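Local coordinates for protein alcohol oxidase (Myceliophthora thermophila, PDB 6F74) that binds FAD and probably works as a VAO-type oxidase, passing electrons from an organic substrate through the flavin to molecular oxygen, at residues 464-469 with 524-529; 504-509 with 513-518. One frame throughout, in Å; residues are numbered along the deposited sequence.

Contact 1: 464-469 with 524-529; sequences EVSSNV and HVKGAA
The ammonium nitrogen of Lys526 is held from two directions: NZ donates a hydrogen bond to OG of Ser466, at 2.8 Å, and another to OE1 of Gln504, with the two acceptors about 95° apart around it. At the serine bond the angle CE-NZ-OG is also about 95°, somewhat below the tetrahedral value, so the hydroxyl lies to the side of the CE-NZ bond, and Ser466 OG comes 3.3 Å from Lys526 CE. The serine's CB also meets that carbon, 3.7 Å away. The lysine crosses from the helix to Ser466 almost fully stretched through chi2 and chi3, then bends at its last torsion (chi4 73°), which swings NZ round to the side of the hydroxyl. A lysine suits this position because the backbones stand well apart, the CA atoms of Ser466 and Lys526 being 9.7 Å from each other, and only a long chain bridges them. Serine suits the other end: its short side chain presents a hydroxyl within the buried interface, where a charged group needs polar company. Glu464 adds an opposite charge nearby, OE1 lying 5.6 Å from Lys526 NZ without touching it, which probably helps to stabilise the ammonium. With an alanine here instead of Lys526, the Ser466 hydroxyl and the Gln504 amide oxygen would probably lose their shared donor, and a gap would open between the helix and residues 464-469. Two residues on from the serine, Asn468 hydrogen-bonds Ser502 OG and Val458 O. The strand 467-472 belongs to the seven-stranded antiparallel sheet expected of the substrate-binding domain in berberine-bridge-type VAO flavoproteins, and Lys526 links helix 512-533 to the chain segment that contributes to this strand.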
loop_
_atom_site.group_PDB
_atom_site.type_symbol
_atom_site.label_atom_id
_atom_site.label_comp_id
_atom_site.label_asym_id
_atom_site.label_seq_id
_atom_site.Cartn_x
_atom_site.Cartn_y
_atom_site.Cartn_z
ATOM N N GLU A 464 5.321 24.625 4.899
ATOM C CA GLU A 464 4.977 23.268 5.259
ATOM C C GLU A 464 5.501 22.327 4.167
ATOM O O GLU A 464 5.269 22.580 2.938
ATOM C CB GLU A 464 3.453 23.132 5.392
ATOM C CG GLU A 464 2.798 24.156 6.312
ATOM C CD GLU A 464 1.278 23.850 6.494
ATOM O OE1 GLU A 464 0.702 23.063 5.691
ATOM O OE2 GLU A 464 0.608 24.418 7.404
ATOM N N VAL A 465 6.197 21.265 4.597
ATOM C CA VAL A 465 6.685 20.261 3.668
ATOM C C VAL A 465 5.521 19.430 3.172
ATOM O O VAL A 465 4.774 18.858 3.968
ATOM C CB VAL A 465 7.731 19.316 4.276
ATOM C CG1 VAL A 465 8.287 18.390 3.174
ATOM C CG2 VAL A 465 8.866 20.141 4.882
ATOM N N SER A 466 5.383 19.378 1.850
ATOM C CA SER A 466 4.390 18.593 1.183
ATOM C C SER A 466 5.146 17.603 0.283
ATOM O O SER A 466 5.947 17.999 -0.586
ATOM C CB SER A 466 3.436 19.497 0.395
ATOM O OG SER A 466 2.630 20.278 1.278
ATOM N N SER A 467 4.891 16.317 0.500
ATOM C CA SER A 467 5.389 15.294 -0.406
ATOM C C SER A 467 4.429 15.195 -1.597
ATOM O O SER A 467 3.198 15.064 -1.408
ATOM C CB SER A 467 5.397 13.958 0.286
ATOM O OG SER A 467 4.037 13.649 0.624
ATOM N N ASN A 468 4.987 15.291 -2.795
ATOM C CA ASN A 468 4.236 15.022 -4.004
ATOM C C ASN A 468 4.951 13.918 -4.782
ATOM O O ASN A 468 6.185 13.924 -4.897
ATOM C CB ASN A 468 4.098 16.293 -4.802
ATOM C CG ASN A 468 3.064 17.216 -4.197
ATOM O OD1 ASN A 468 1.860 16.927 -4.300
ATOM N ND2 ASN A 468 3.517 18.309 -3.540
ATOM N N VAL A 469 4.181 12.952 -5.262
ATOM C CA VAL A 469 4.746 11.777 -5.898
ATOM C C VAL A 469 3.905 11.456 -7.122
ATOM O O VAL A 469 2.637 11.501 -7.072
ATOM C CB VAL A 469 4.760 10.553 -4.957
ATOM C CG1 VAL A 469 5.412 9.326 -5.623
ATOM C CG2 VAL A 469 5.457 10.887 -3.634
ATOM N N HIS A 524 -9.255 18.189 2.013
ATOM C CA HIS A 524 -10.098 19.258 1.467
ATOM C C HIS A 524 -9.388 20.397 0.747
ATOM O O HIS A 524 -10.075 21.214 0.150
ATOM C CB HIS A 524 -10.990 19.857 2.579
ATOM C CG HIS A 524 -11.927 18.859 3.187
ATOM N ND1 HIS A 524 -12.989 18.318 2.489
ATOM C CD2 HIS A 524 -11.947 18.288 4.409
ATOM C CE1 HIS A 524 -13.640 17.471 3.262
ATOM N NE2 HIS A 524 -13.026 17.429 4.434
ATOM N N VAL A 525 -8.061 20.471 0.829
ATOM C CA VAL A 525 -7.257 21.395 0.000
ATOM C C VAL A 525 -6.508 20.591 -1.084
ATOM O O VAL A 525 -6.753 20.769 -2.281
ATOM C CB VAL A 525 -6.313 22.262 0.866
ATOM C CG1 VAL A 525 -5.479 23.192 -0.005
ATOM C CG2 VAL A 525 -7.132 23.111 1.851
ATOM N N LYS A 526 -5.644 19.668 -0.669
ATOM C CA LYS A 526 -4.860 18.876 -1.635
ATOM C C LYS A 526 -5.772 17.952 -2.466
ATOM O O LYS A 526 -5.851 18.089 -3.682
ATOM C CB LYS A 526 -3.747 18.096 -0.936
ATOM C CG LYS A 526 -2.511 18.924 -0.629
ATOM C CD LYS A 526 -1.570 18.279 0.369
ATOM C CE LYS A 526 -0.187 18.917 0.335
ATOM N NZ LYS A 526 -0.138 20.272 0.947
ATOM N N GLY A 527 -6.487 17.065 -1.792
ATOM C CA GLY A 527 -7.375 16.092 -2.442
ATOM C C GLY A 527 -8.414 16.721 -3.346
ATOM O O GLY A 527 -8.672 16.211 -4.429
ATOM N N ALA A 528 -8.962 17.854 -2.899
ATOM C CA ALA A 528 -9.946 18.648 -3.629
ATOM C C ALA A 528 -9.412 19.230 -4.929
ATOM O O ALA A 528 -10.149 19.306 -5.914
ATOM C CB ALA A 528 -10.478 19.784 -2.746
ATOM N N ALA A 529 -8.156 19.668 -4.921
ATOM C CA ALA A 529 -7.526 20.196 -6.122
ATOM C C ALA A 529 -7.336 19.060 -7.121
ATOM O O ALA A 529 -7.570 19.238 -8.321
ATOM C CB ALA A 529 -6.191 20.813 -5.793
#

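Contact 2: 504-509 with 513-518; sequences QGIPKV and EIRDYV
Ile506 and Val518 meet through their branch methyls, CG2 of the isoleucine lying 3.7 Å from CG2 of the valine in the more deeply buried part of the interface. The isoleucine spreads over two helix residues: CG2 faces Val518, while its other branch carries CD1 to within 3.9 Å of Arg515 CD. This split follows from chi1 of 45°, which sets CG1 between the backbone N and the carbonyl carbon and CG2 beside the N. Arg515 is itself buried; its alkyl chain serves the apolar side, but the guanidinium belongs elsewhere: NH1 bonds Tyr102 O, the group makes a cation-pi contact with the Tyr102 ring, and a sugar of a glycan attached to the protein touches the same side chain. Val518 is divided like the isoleucine, since its second methyl, CG1, touches Gln504 CB at 3.9 Å. Beta-branched residues suit both places, because each offers two separate arms from one carbon. Gln504 contributes its aliphatic root here, whereas its amide oxygen reaches on to Lys526. The six residues 504-509 follow strand 498-503 and run back along the opening turns of helix 512-533, a strand-to-helix connection of the flavoprotein's antiparallel sheet domain in which the loop covers the start of its own helix. Ser511 OG accepts a hydrogen bond from Ile514 N at that start. Toward the solvent fewer atoms meet, although one pair is close: the Pro507 ring turns its CD toward the end of Ile514, with CD1 at 3.5 Å. The exposed proline has no other close partner on this helix segment. Its rigid ring suits a turning loop, while Ile514, one helix turn before Val518, extends the apolar strip outward; its CD1 lies 4.3 Å from Ile506 CG2.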
loop_
_atom_site.group_PDB
_atom_site.type_symbol
_atom_site.label_atom_id
_atom_site.label_comp_id
_atom_site.label_asym_id
_atom_site.label_seq_id
_atom_site.Cartn_x
_atom_site.Cartn_y
_atom_site.Cartn_z
ATOM N N GLN A 504 1.153 15.217 3.726
ATOM C CA GLN A 504 1.939 15.939 4.733
ATOM C C GLN A 504 2.075 15.063 5.957
ATOM O O GLN A 504 1.246 14.199 6.210
ATOM C CB GLN A 504 1.249 17.238 5.195
ATOM C CG GLN A 504 0.619 18.022 4.086
ATOM C CD GLN A 504 0.019 19.354 4.548
ATOM O OE1 GLN A 504 -0.758 19.956 3.821
ATOM N NE2 GLN A 504 0.358 19.798 5.763
ATOM N N GLY A 505 3.101 15.342 6.752
ATOM C CA GLY A 505 3.329 14.682 8.035
ATOM C C GLY A 505 2.757 15.444 9.219
ATOM O O GLY A 505 2.393 16.623 9.098
ATOM N N ILE A 506 2.703 14.757 10.357
ATOM C CA ILE A 506 2.366 15.333 11.638
ATOM C C ILE A 506 3.514 14.998 12.588
ATOM O O ILE A 506 4.201 13.980 12.388
ATOM C CB ILE A 506 1.045 14.793 12.249
ATOM C CG1 ILE A 506 0.946 13.253 12.146
ATOM C CG2 ILE A 506 -0.130 15.422 11.543
ATOM C CD1 ILE A 506 -0.285 12.624 12.781
ATOM N N PRO A 507 3.717 15.827 13.620
ATOM C CA PRO A 507 4.686 15.468 14.658
ATOM C C PRO A 507 4.454 14.066 15.200
ATOM O O PRO A 507 3.327 13.549 15.177
ATOM C CB PRO A 507 4.435 16.525 15.776
ATOM C CG PRO A 507 3.778 17.675 15.078
ATOM C CD PRO A 507 2.951 17.038 13.987
ATOM N N LYS A 508 5.527 13.450 15.666
ATOM C CA LYS A 508 5.475 12.093 16.221
ATOM C C LYS A 508 4.480 12.034 17.390
ATOM O O LYS A 508 3.671 11.109 17.478
ATOM C CB LYS A 508 6.891 11.711 16.678
ATOM C CG LYS A 508 7.050 10.335 17.285
ATOM C CD LYS A 508 8.508 10.122 17.668
ATOM C CE LYS A 508 8.893 10.866 18.945
ATOM N NZ LYS A 508 10.325 10.623 19.250
ATOM N N VAL A 509 4.547 13.029 18.282
ATOM C CA VAL A 509 3.538 13.223 19.325
ATOM C C VAL A 509 2.624 14.362 18.869
ATOM O O VAL A 509 2.944 15.531 19.023
ATOM C CB VAL A 509 4.142 13.515 20.714
ATOM C CG1 VAL A 509 3.031 13.564 21.777
ATOM C CG2 VAL A 509 5.147 12.440 21.098
ATOM N N GLU A 513 -5.829 18.346 17.537
ATOM C CA GLU A 513 -6.060 19.571 16.791
ATOM C C GLU A 513 -5.123 19.683 15.615
ATOM O O GLU A 513 -5.535 20.057 14.534
ATOM C CB GLU A 513 -5.905 20.806 17.708
ATOM C CG GLU A 513 -6.956 20.857 18.776
ATOM C CD GLU A 513 -6.762 19.956 19.998
ATOM O OE1 GLU A 513 -5.888 19.009 20.122
ATOM O OE2 GLU A 513 -7.579 20.256 20.890
ATOM N N ILE A 514 -3.858 19.347 15.839
ATOM C CA ILE A 514 -2.840 19.418 14.795
ATOM C C ILE A 514 -3.125 18.375 13.722
ATOM O O ILE A 514 -3.030 18.682 12.535
ATOM C CB ILE A 514 -1.401 19.318 15.370
ATOM C CG1 ILE A 514 -0.385 20.042 14.477
ATOM C CG2 ILE A 514 -0.969 17.883 15.636
ATOM C CD1 ILE A 514 0.251 19.240 13.377
ATOM N N ARG A 515 -3.528 17.177 14.121
ATOM C CA ARG A 515 -3.863 16.134 13.148
ATOM C C ARG A 515 -5.104 16.512 12.312
ATOM O O ARG A 515 -5.123 16.267 11.091
ATOM C CB ARG A 515 -4.079 14.776 13.827
ATOM C CG ARG A 515 -4.565 13.724 12.844
ATOM C CD ARG A 515 -4.128 12.340 13.229
ATOM N NE ARG A 515 -4.381 11.350 12.190
ATOM C CZ ARG A 515 -3.999 10.072 12.267
ATOM N NH1 ARG A 515 -3.364 9.627 13.352
ATOM N NH2 ARG A 515 -4.268 9.214 11.275
ATOM N N ASP A 516 -6.119 17.101 12.951
ATOM C CA ASP A 516 -7.324 17.537 12.222
ATOM C C ASP A 516 -7.000 18.648 11.215
ATOM O O ASP A 516 -7.576 18.678 10.121
ATOM C CB ASP A 516 -8.421 18.059 13.162
ATOM C CG ASP A 516 -8.941 17.020 14.119
ATOM O OD1 ASP A 516 -8.826 15.772 13.881
ATOM O OD2 ASP A 516 -9.477 17.464 15.142
ATOM N N TYR A 517 -6.096 19.557 11.593
ATOM C CA TYR A 517 -5.614 20.606 10.672
ATOM C C TYR A 517 -4.908 19.973 9.470
ATOM O O TYR A 517 -5.188 20.308 8.331
ATOM C CB TYR A 517 -4.682 21.634 11.381
ATOM C CG TYR A 517 -3.993 22.528 10.371
ATOM C CD1 TYR A 517 -4.665 23.590 9.784
ATOM C CD2 TYR A 517 -2.698 22.265 9.949
ATOM C CE1 TYR A 517 -4.051 24.407 8.825
ATOM C CE2 TYR A 517 -2.067 23.047 8.979
ATOM C CZ TYR A 517 -2.741 24.122 8.421
ATOM O OH TYR A 517 -2.103 24.873 7.419
ATOM N N VAL A 518 -3.990 19.057 9.716
ATOM C CA VAL A 518 -3.259 18.415 8.617
ATOM C C VAL A 518 -4.185 17.555 7.761
ATOM O O VAL A 518 -4.093 17.596 6.540
ATOM C CB VAL A 518 -2.058 17.601 9.120
ATOM C CG1 VAL A 518 -1.397 16.837 7.973
ATOM C CG2 VAL A 518 -1.037 18.527 9.761
#

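Contacts 1 and 2 share helix 512-533, and contact 2 is nested within the chain loop that contact 1 closes; their centres are 14 Å apart. Polar groups join them directly: the bond from Lys526 NZ to Gln504 OE1 spans 3.0 Å, and Glu464 OE2 lies 2.7 Å from Tyr517 OH, a probable hydrogen bond. Gln504 thus stands between the charges of Lys526 and Glu464, its NE2 bonding weakly to the carboxylate. Neither contact forms the FAD site: the Arg515 side chain is about 11 Å from that of the FAD-binding Asp160 and about 12 Å from that of Arg164, but only about 4 Å from a glycan sugar.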